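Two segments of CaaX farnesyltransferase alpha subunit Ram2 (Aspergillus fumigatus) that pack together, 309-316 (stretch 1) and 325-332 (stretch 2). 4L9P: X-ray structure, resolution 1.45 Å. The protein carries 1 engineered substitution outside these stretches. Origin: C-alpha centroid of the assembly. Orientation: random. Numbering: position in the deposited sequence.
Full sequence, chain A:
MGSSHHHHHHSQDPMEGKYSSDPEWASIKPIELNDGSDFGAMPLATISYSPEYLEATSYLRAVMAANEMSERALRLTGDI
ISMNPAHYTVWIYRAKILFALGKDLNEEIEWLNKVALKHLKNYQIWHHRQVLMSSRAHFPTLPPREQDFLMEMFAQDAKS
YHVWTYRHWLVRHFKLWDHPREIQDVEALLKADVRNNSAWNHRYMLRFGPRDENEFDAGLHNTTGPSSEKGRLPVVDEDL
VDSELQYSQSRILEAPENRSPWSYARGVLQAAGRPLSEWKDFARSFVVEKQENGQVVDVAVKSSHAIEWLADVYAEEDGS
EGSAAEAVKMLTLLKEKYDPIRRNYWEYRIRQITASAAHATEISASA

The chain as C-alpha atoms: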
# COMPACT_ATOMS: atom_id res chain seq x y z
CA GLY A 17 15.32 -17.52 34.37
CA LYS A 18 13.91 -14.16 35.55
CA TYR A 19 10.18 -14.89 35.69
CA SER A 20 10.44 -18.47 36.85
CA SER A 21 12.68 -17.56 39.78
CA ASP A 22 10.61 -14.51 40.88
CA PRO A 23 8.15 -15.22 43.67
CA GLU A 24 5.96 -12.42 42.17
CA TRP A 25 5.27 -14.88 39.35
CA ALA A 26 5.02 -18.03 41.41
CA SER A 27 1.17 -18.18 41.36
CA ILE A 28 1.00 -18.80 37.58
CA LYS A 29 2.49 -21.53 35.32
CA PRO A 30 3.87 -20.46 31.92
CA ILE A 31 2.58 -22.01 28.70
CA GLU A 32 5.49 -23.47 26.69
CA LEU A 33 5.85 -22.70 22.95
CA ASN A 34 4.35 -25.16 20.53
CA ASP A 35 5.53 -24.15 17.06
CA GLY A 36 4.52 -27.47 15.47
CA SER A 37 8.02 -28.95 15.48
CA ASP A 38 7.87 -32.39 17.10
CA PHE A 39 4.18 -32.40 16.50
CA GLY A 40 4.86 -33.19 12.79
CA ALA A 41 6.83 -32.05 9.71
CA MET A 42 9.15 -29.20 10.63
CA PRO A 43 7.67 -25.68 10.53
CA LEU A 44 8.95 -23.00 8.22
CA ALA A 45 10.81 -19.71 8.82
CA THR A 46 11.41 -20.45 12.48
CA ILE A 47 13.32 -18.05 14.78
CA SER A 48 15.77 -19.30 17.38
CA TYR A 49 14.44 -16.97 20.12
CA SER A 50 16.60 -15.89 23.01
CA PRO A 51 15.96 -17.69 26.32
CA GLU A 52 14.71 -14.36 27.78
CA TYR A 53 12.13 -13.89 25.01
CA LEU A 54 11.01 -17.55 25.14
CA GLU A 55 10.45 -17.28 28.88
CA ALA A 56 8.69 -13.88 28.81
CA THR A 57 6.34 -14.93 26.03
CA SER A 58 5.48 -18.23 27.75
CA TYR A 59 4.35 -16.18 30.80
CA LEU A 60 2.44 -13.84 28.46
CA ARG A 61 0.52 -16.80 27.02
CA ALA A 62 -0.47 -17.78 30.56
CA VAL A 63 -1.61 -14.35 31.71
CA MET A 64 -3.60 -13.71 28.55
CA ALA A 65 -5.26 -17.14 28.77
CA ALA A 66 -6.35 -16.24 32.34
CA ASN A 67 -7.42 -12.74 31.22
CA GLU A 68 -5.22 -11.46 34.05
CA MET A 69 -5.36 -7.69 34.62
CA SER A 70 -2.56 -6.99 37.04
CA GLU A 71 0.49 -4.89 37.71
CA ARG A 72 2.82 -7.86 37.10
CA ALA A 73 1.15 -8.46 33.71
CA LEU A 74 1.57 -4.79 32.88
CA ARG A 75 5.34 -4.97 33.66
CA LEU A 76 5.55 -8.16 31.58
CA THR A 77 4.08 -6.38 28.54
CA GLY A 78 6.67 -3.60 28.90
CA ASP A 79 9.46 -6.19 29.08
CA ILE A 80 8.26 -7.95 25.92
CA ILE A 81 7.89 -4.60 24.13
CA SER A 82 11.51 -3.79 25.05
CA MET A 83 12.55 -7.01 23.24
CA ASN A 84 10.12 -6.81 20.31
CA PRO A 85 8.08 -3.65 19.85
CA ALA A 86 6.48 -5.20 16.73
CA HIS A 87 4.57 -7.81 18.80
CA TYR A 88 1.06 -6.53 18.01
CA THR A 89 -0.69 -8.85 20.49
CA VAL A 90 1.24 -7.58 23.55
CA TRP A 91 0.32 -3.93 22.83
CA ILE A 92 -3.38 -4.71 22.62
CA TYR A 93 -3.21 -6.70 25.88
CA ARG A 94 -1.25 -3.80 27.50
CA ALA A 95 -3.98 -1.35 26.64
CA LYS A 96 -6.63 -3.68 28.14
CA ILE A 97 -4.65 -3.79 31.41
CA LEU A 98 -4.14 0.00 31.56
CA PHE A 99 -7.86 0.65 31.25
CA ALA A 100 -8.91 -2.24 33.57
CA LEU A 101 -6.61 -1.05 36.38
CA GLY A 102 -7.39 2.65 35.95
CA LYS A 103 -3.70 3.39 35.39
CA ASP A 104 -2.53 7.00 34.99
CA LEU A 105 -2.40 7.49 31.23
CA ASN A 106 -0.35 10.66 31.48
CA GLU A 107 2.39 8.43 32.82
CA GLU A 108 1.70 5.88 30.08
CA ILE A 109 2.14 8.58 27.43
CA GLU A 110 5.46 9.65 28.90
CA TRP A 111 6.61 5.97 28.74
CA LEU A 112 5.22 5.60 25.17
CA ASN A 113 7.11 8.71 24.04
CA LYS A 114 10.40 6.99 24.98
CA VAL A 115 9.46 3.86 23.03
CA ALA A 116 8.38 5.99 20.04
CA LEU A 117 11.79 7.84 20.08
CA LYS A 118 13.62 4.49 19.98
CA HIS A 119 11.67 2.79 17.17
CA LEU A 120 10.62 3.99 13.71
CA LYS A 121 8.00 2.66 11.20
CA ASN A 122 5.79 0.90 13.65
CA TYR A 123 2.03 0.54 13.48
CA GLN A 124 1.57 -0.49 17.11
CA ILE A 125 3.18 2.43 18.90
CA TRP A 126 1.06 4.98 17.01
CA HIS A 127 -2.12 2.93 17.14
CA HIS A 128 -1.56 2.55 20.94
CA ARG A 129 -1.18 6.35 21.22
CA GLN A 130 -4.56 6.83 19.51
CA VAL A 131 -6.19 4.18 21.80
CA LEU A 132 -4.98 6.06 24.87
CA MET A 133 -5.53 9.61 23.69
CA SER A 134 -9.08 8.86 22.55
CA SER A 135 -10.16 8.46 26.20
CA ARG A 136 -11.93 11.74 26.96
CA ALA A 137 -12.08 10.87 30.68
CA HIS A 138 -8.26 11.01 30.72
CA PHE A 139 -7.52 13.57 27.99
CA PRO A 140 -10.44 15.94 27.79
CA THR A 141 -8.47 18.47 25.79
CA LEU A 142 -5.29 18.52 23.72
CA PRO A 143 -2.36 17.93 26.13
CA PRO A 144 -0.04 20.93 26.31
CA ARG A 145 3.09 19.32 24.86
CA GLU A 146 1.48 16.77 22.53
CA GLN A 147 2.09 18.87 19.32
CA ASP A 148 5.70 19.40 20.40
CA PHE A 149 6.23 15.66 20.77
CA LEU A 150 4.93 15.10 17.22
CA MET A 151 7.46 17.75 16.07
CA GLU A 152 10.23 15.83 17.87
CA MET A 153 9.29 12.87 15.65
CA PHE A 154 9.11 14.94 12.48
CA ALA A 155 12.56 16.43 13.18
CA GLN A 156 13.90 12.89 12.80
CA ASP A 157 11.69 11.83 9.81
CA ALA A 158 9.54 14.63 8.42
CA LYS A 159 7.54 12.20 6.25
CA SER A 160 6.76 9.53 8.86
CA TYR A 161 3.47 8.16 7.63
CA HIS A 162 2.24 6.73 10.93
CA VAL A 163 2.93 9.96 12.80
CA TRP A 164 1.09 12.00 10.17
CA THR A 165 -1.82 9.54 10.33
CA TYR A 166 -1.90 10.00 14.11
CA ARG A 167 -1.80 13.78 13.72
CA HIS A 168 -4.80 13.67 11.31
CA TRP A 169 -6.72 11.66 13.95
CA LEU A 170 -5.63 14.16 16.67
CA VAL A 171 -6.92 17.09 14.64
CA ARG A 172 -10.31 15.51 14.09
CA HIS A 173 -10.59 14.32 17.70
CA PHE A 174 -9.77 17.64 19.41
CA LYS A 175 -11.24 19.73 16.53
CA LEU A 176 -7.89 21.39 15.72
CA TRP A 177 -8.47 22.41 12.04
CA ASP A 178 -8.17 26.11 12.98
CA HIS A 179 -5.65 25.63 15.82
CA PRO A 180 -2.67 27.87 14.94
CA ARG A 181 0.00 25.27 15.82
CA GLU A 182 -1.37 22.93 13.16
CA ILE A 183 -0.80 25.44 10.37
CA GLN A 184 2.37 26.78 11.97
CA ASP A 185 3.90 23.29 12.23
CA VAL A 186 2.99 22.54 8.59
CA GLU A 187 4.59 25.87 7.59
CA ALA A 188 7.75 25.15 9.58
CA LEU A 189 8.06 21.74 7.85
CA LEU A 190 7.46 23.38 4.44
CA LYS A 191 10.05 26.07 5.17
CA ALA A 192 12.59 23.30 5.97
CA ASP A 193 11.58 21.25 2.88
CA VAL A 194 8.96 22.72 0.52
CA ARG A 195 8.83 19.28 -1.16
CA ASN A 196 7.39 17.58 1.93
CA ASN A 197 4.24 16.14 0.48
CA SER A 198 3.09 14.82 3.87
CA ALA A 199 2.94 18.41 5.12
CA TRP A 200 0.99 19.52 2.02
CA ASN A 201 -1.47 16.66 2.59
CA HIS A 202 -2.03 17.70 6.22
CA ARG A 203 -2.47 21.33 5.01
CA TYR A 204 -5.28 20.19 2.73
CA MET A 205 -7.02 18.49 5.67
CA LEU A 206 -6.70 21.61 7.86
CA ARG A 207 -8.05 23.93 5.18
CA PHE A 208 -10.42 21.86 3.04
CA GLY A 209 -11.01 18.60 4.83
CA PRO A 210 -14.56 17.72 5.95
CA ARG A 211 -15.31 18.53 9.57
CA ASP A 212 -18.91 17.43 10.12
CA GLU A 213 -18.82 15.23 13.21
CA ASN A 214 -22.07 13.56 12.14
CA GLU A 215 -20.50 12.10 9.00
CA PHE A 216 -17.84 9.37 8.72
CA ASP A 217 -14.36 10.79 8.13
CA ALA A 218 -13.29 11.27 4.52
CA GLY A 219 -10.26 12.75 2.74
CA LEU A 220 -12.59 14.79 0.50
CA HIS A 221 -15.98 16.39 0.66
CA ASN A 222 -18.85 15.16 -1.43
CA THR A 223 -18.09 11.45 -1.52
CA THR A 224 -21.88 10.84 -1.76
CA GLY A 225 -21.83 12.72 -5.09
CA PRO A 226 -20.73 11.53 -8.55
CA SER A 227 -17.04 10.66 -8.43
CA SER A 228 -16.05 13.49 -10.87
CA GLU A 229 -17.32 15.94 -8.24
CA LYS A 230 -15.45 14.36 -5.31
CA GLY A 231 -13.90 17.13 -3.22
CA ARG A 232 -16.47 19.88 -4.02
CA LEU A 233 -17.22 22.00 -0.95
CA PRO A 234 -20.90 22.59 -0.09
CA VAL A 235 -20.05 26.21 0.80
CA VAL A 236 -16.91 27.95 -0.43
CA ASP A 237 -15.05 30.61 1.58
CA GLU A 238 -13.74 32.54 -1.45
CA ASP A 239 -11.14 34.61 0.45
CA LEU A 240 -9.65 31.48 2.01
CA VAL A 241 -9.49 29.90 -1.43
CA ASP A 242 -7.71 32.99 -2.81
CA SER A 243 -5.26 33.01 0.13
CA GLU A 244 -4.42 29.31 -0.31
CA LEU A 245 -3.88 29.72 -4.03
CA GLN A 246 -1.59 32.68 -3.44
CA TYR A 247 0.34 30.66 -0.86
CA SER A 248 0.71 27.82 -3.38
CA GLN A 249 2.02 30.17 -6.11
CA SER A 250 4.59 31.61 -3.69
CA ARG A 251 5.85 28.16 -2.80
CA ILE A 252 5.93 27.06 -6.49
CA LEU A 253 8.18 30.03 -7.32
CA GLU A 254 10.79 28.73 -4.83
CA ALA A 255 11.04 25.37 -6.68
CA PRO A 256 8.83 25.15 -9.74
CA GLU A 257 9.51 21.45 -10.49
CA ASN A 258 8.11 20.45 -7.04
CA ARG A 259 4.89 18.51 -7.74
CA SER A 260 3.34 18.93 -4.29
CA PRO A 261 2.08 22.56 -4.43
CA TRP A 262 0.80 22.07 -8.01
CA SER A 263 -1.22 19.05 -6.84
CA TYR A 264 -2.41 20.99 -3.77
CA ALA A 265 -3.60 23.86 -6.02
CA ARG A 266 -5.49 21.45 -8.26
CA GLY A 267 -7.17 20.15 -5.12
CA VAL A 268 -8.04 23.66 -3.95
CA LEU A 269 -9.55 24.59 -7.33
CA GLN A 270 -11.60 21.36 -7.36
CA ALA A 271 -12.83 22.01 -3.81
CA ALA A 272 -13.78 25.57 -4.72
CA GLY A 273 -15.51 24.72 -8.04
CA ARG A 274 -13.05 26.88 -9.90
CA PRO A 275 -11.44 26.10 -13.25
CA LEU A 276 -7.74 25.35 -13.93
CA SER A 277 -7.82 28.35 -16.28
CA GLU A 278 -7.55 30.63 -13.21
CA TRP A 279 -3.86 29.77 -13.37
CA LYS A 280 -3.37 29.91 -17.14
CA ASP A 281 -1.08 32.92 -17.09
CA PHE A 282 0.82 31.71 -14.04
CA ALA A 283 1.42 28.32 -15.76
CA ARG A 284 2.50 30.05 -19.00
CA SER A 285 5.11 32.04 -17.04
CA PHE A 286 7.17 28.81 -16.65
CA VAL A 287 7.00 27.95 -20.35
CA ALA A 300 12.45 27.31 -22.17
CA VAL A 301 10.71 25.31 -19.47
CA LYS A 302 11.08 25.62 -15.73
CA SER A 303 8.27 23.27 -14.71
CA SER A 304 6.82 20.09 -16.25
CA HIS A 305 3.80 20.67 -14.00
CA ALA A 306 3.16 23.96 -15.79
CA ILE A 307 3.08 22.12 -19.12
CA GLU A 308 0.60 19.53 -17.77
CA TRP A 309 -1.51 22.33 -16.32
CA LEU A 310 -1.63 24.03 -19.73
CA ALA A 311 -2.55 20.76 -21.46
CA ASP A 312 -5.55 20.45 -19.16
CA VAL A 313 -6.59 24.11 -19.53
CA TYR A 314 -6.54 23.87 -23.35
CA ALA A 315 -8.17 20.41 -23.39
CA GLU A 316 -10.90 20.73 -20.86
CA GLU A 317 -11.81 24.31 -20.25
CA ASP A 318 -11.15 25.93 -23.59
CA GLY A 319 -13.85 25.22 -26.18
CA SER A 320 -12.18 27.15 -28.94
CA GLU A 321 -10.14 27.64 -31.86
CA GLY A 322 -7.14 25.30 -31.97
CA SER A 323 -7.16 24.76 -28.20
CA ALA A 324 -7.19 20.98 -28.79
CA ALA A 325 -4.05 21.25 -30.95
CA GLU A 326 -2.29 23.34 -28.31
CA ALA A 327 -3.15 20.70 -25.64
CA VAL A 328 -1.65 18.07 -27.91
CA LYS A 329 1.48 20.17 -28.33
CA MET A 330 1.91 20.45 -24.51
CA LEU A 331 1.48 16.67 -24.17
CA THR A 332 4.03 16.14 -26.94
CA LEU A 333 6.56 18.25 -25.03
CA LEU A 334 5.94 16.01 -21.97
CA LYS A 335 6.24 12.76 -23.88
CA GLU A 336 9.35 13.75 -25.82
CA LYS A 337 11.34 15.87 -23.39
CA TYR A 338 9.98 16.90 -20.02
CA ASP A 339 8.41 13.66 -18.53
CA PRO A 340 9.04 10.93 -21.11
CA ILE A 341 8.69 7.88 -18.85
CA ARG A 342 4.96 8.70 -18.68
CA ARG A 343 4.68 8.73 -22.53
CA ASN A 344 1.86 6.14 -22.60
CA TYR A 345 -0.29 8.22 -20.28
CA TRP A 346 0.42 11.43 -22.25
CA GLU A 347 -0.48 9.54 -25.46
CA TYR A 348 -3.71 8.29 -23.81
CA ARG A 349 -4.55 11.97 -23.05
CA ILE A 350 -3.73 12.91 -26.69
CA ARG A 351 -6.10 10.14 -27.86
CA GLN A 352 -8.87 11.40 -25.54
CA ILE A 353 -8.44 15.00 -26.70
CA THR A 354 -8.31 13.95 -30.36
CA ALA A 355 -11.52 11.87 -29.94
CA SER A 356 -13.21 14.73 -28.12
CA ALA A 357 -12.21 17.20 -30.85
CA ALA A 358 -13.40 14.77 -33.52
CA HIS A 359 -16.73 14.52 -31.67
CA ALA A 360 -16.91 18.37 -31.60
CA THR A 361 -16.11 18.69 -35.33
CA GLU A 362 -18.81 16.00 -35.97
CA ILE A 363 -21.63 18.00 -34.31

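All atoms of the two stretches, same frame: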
# COMPACT_ATOMS: atom_id res chain seq x y z
N TRP A 309 -0.42 21.42 -16.65
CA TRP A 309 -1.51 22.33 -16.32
C TRP A 309 -2.09 22.95 -17.58
O TRP A 309 -3.32 22.98 -17.78
CB TRP A 309 -0.99 23.43 -15.39
CG TRP A 309 -2.07 24.21 -14.72
CD1 TRP A 309 -2.89 25.13 -15.27
CD2 TRP A 309 -2.43 24.10 -13.34
NE1 TRP A 309 -3.75 25.63 -14.31
CE2 TRP A 309 -3.49 25.00 -13.11
CE3 TRP A 309 -1.94 23.32 -12.27
CZ2 TRP A 309 -4.08 25.15 -11.86
CZ3 TRP A 309 -2.52 23.47 -11.01
CH2 TRP A 309 -3.58 24.37 -10.81
N LEU A 310 -1.19 23.45 -18.44
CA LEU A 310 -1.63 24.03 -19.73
C LEU A 310 -2.36 23.00 -20.61
O LEU A 310 -3.34 23.34 -21.26
CB LEU A 310 -0.45 24.67 -20.47
CG LEU A 310 0.05 25.91 -19.74
CD1 LEU A 310 1.38 26.42 -20.29
CD2 LEU A 310 -1.01 27.04 -19.63
N ALA A 311 -1.89 21.75 -20.64
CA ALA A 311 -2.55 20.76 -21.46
C ALA A 311 -3.98 20.63 -21.00
O ALA A 311 -4.89 20.53 -21.81
CB ALA A 311 -1.85 19.44 -21.33
N ASP A 312 -4.19 20.58 -19.68
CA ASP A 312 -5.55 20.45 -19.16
C ASP A 312 -6.42 21.68 -19.41
O ASP A 312 -7.61 21.54 -19.75
CB ASP A 312 -5.55 20.11 -17.66
CG ASP A 312 -5.04 18.71 -17.39
OD1 ASP A 312 -5.06 17.84 -18.30
OD2 ASP A 312 -4.64 18.45 -16.25
N VAL A 313 -5.84 22.89 -19.23
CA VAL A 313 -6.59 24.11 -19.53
C VAL A 313 -7.07 24.11 -20.99
O VAL A 313 -8.25 24.40 -21.27
CB VAL A 313 -5.74 25.36 -19.24
CG1 VAL A 313 -6.35 26.60 -19.91
CG2 VAL A 313 -5.59 25.56 -17.72
N TYR A 314 -6.19 23.78 -21.92
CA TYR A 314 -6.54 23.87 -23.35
C TYR A 314 -7.49 22.73 -23.73
O TYR A 314 -8.35 22.89 -24.62
CB TYR A 314 -5.28 23.82 -24.20
CG TYR A 314 -4.53 25.12 -24.17
CD1 TYR A 314 -5.13 26.31 -24.62
CD2 TYR A 314 -3.22 25.18 -23.71
CE1 TYR A 314 -4.42 27.53 -24.58
CE2 TYR A 314 -2.53 26.38 -23.65
CZ TYR A 314 -3.13 27.54 -24.07
OH TYR A 314 -2.42 28.71 -24.01
N ALA A 315 -7.33 21.57 -23.09
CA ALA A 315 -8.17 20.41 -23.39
C ALA A 315 -9.60 20.55 -22.85
O ALA A 315 -10.59 20.14 -23.48
CB ALA A 315 -7.53 19.16 -22.76
N GLU A 316 -9.72 21.09 -21.66
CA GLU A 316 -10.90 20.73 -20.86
C GLU A 316 -11.72 21.93 -20.55
O GLU A 316 -12.91 21.82 -20.22
CB GLU A 316 -10.49 20.02 -19.54
CG GLU A 316 -9.54 18.79 -19.72
CD GLU A 316 -10.18 17.62 -20.49
OE1 GLU A 316 -11.39 17.38 -20.28
OE2 GLU A 316 -9.50 16.94 -21.30
N ALA A 325 -5.40 21.42 -30.40
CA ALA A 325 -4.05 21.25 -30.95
C ALA A 325 -2.98 21.71 -29.95
O ALA A 325 -1.90 21.12 -29.88
CB ALA A 325 -3.92 22.02 -32.31
N GLU A 326 -3.25 22.82 -29.29
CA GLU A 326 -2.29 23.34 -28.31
C GLU A 326 -2.13 22.35 -27.13
O GLU A 326 -1.01 22.20 -26.64
CB GLU A 326 -2.70 24.71 -27.79
CG GLU A 326 -1.70 25.38 -26.86
CD GLU A 326 -0.41 25.86 -27.52
OE1 GLU A 326 0.55 26.20 -26.78
OE2 GLU A 326 -0.31 25.87 -28.75
N ALA A 327 -3.22 21.71 -26.69
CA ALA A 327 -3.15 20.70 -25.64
C ALA A 327 -2.26 19.58 -26.12
O ALA A 327 -1.39 19.11 -25.35
CB ALA A 327 -4.53 20.17 -25.24
N VAL A 328 -2.46 19.14 -27.37
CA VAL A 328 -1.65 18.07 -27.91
C VAL A 328 -0.17 18.46 -27.99
O VAL A 328 0.75 17.66 -27.71
CB VAL A 328 -2.18 17.58 -29.26
CG1 VAL A 328 -1.21 16.59 -29.89
CG2 VAL A 328 -3.55 16.94 -29.05
N LYS A 329 0.10 19.72 -28.35
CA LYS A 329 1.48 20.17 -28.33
C LYS A 329 2.11 20.07 -26.91
O LYS A 329 3.29 19.69 -26.79
CB LYS A 329 1.53 21.63 -28.79
CG LYS A 329 2.92 22.18 -28.87
CD LYS A 329 2.88 23.70 -29.18
CE LYS A 329 4.31 24.28 -29.19
NZ LYS A 329 4.39 25.76 -29.51
N MET A 330 1.38 20.52 -25.88
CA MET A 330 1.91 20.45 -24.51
C MET A 330 2.21 18.99 -24.16
O MET A 330 3.27 18.70 -23.60
CB MET A 330 0.90 21.05 -23.53
CG MET A 330 0.67 22.52 -23.69
SD MET A 330 2.19 23.52 -23.46
CE MET A 330 2.69 23.79 -25.22
N LEU A 331 1.29 18.07 -24.53
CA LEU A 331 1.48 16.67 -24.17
C LEU A 331 2.66 16.05 -24.93
O LEU A 331 3.34 15.15 -24.45
CB LEU A 331 0.18 15.92 -24.41
CG LEU A 331 -0.93 16.28 -23.39
CD1 LEU A 331 -2.28 15.88 -23.97
CD2 LEU A 331 -0.76 15.50 -22.04
N THR A 332 2.87 16.54 -26.17
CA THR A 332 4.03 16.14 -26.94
C THR A 332 5.35 16.60 -26.30
O THR A 332 6.33 15.83 -26.25
CB THR A 332 3.87 16.66 -28.38
OG1 THR A 332 2.69 16.08 -28.95
CG2 THR A 332 5.07 16.21 -29.18

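Close helix pairing is usually bought with small side chains, and these two segments of the Ram2 alpha subunit are a compact example. Both are helical throughout, and they run nearly antiparallel, at 158° between their N-to-C directions. The axes approach to 7.8 Å, and the register is set by two alanines, the CA of Ala 311 lying 4.2 Å from the CA of Ala 327. At that spacing the methyl of Ala 327 reaches the opposing backbone itself: its CB lies 3.5 Å from the O of Ala 311. That oxygen still accepts the helical hydrogen bond from the N of Ala 315, at 2.9 Å, so the methyl rests against a carbonyl already satisfied within its own helix. No hydrogen bond crosses between the stretches; the contact depends on shape and apolar packing.

Around the alanine pair, larger residues adopt conformations that suit the tight gap. Tyr 314 points its CA-to-CB bond toward the partner helix, and with chi1 at -75° (m) and chi2 at -61° its ring lies alongside Glu 326. That glutamate, also directed toward the other helix, combines a t chi1 with a p chi2 of 70°. The result is a CH-pi contact: the CG of Glu 326 sits 3.6 Å from the centroid of the Tyr 314 ring, only 18° off the ring normal. An acidic residue thus contributes its aliphatic portion to an aromatic face, while its carboxylate extends beyond. Nearer the backbone, the CB of Tyr 314 meets the CB of Ala 327 at 3.9 Å, and the CB of Ala 315 approaches the same methyl carbon, Ala 327 CB, at 4.0 Å.

About one turn after Ala 327 along its helix, Met 330 starts toward the partner, but its end leads away. Its chi1 and chi2 are both m, at -66° and -60°, whereas chi3 is 98°, between the usual wells, a reminder that rotation about a thioether bond is permissive. The contacts therefore fall near the base of the side chain: Met 330 CB lies 3.9 Å from Ala 311 CB, and Met 330 CG lies 4.0 Å from Leu 310 CB. Leu 331 does the reverse. Its CA-to-CB bond points sideways, yet the common m,t rotamer (-71°, 161°) brings its end nearer, placing CG 3.9 Å from the CB of Ala 311. One small methyl thus receives two larger apolar side chains, within a contact that buries a modest 320 Å², both sides summed.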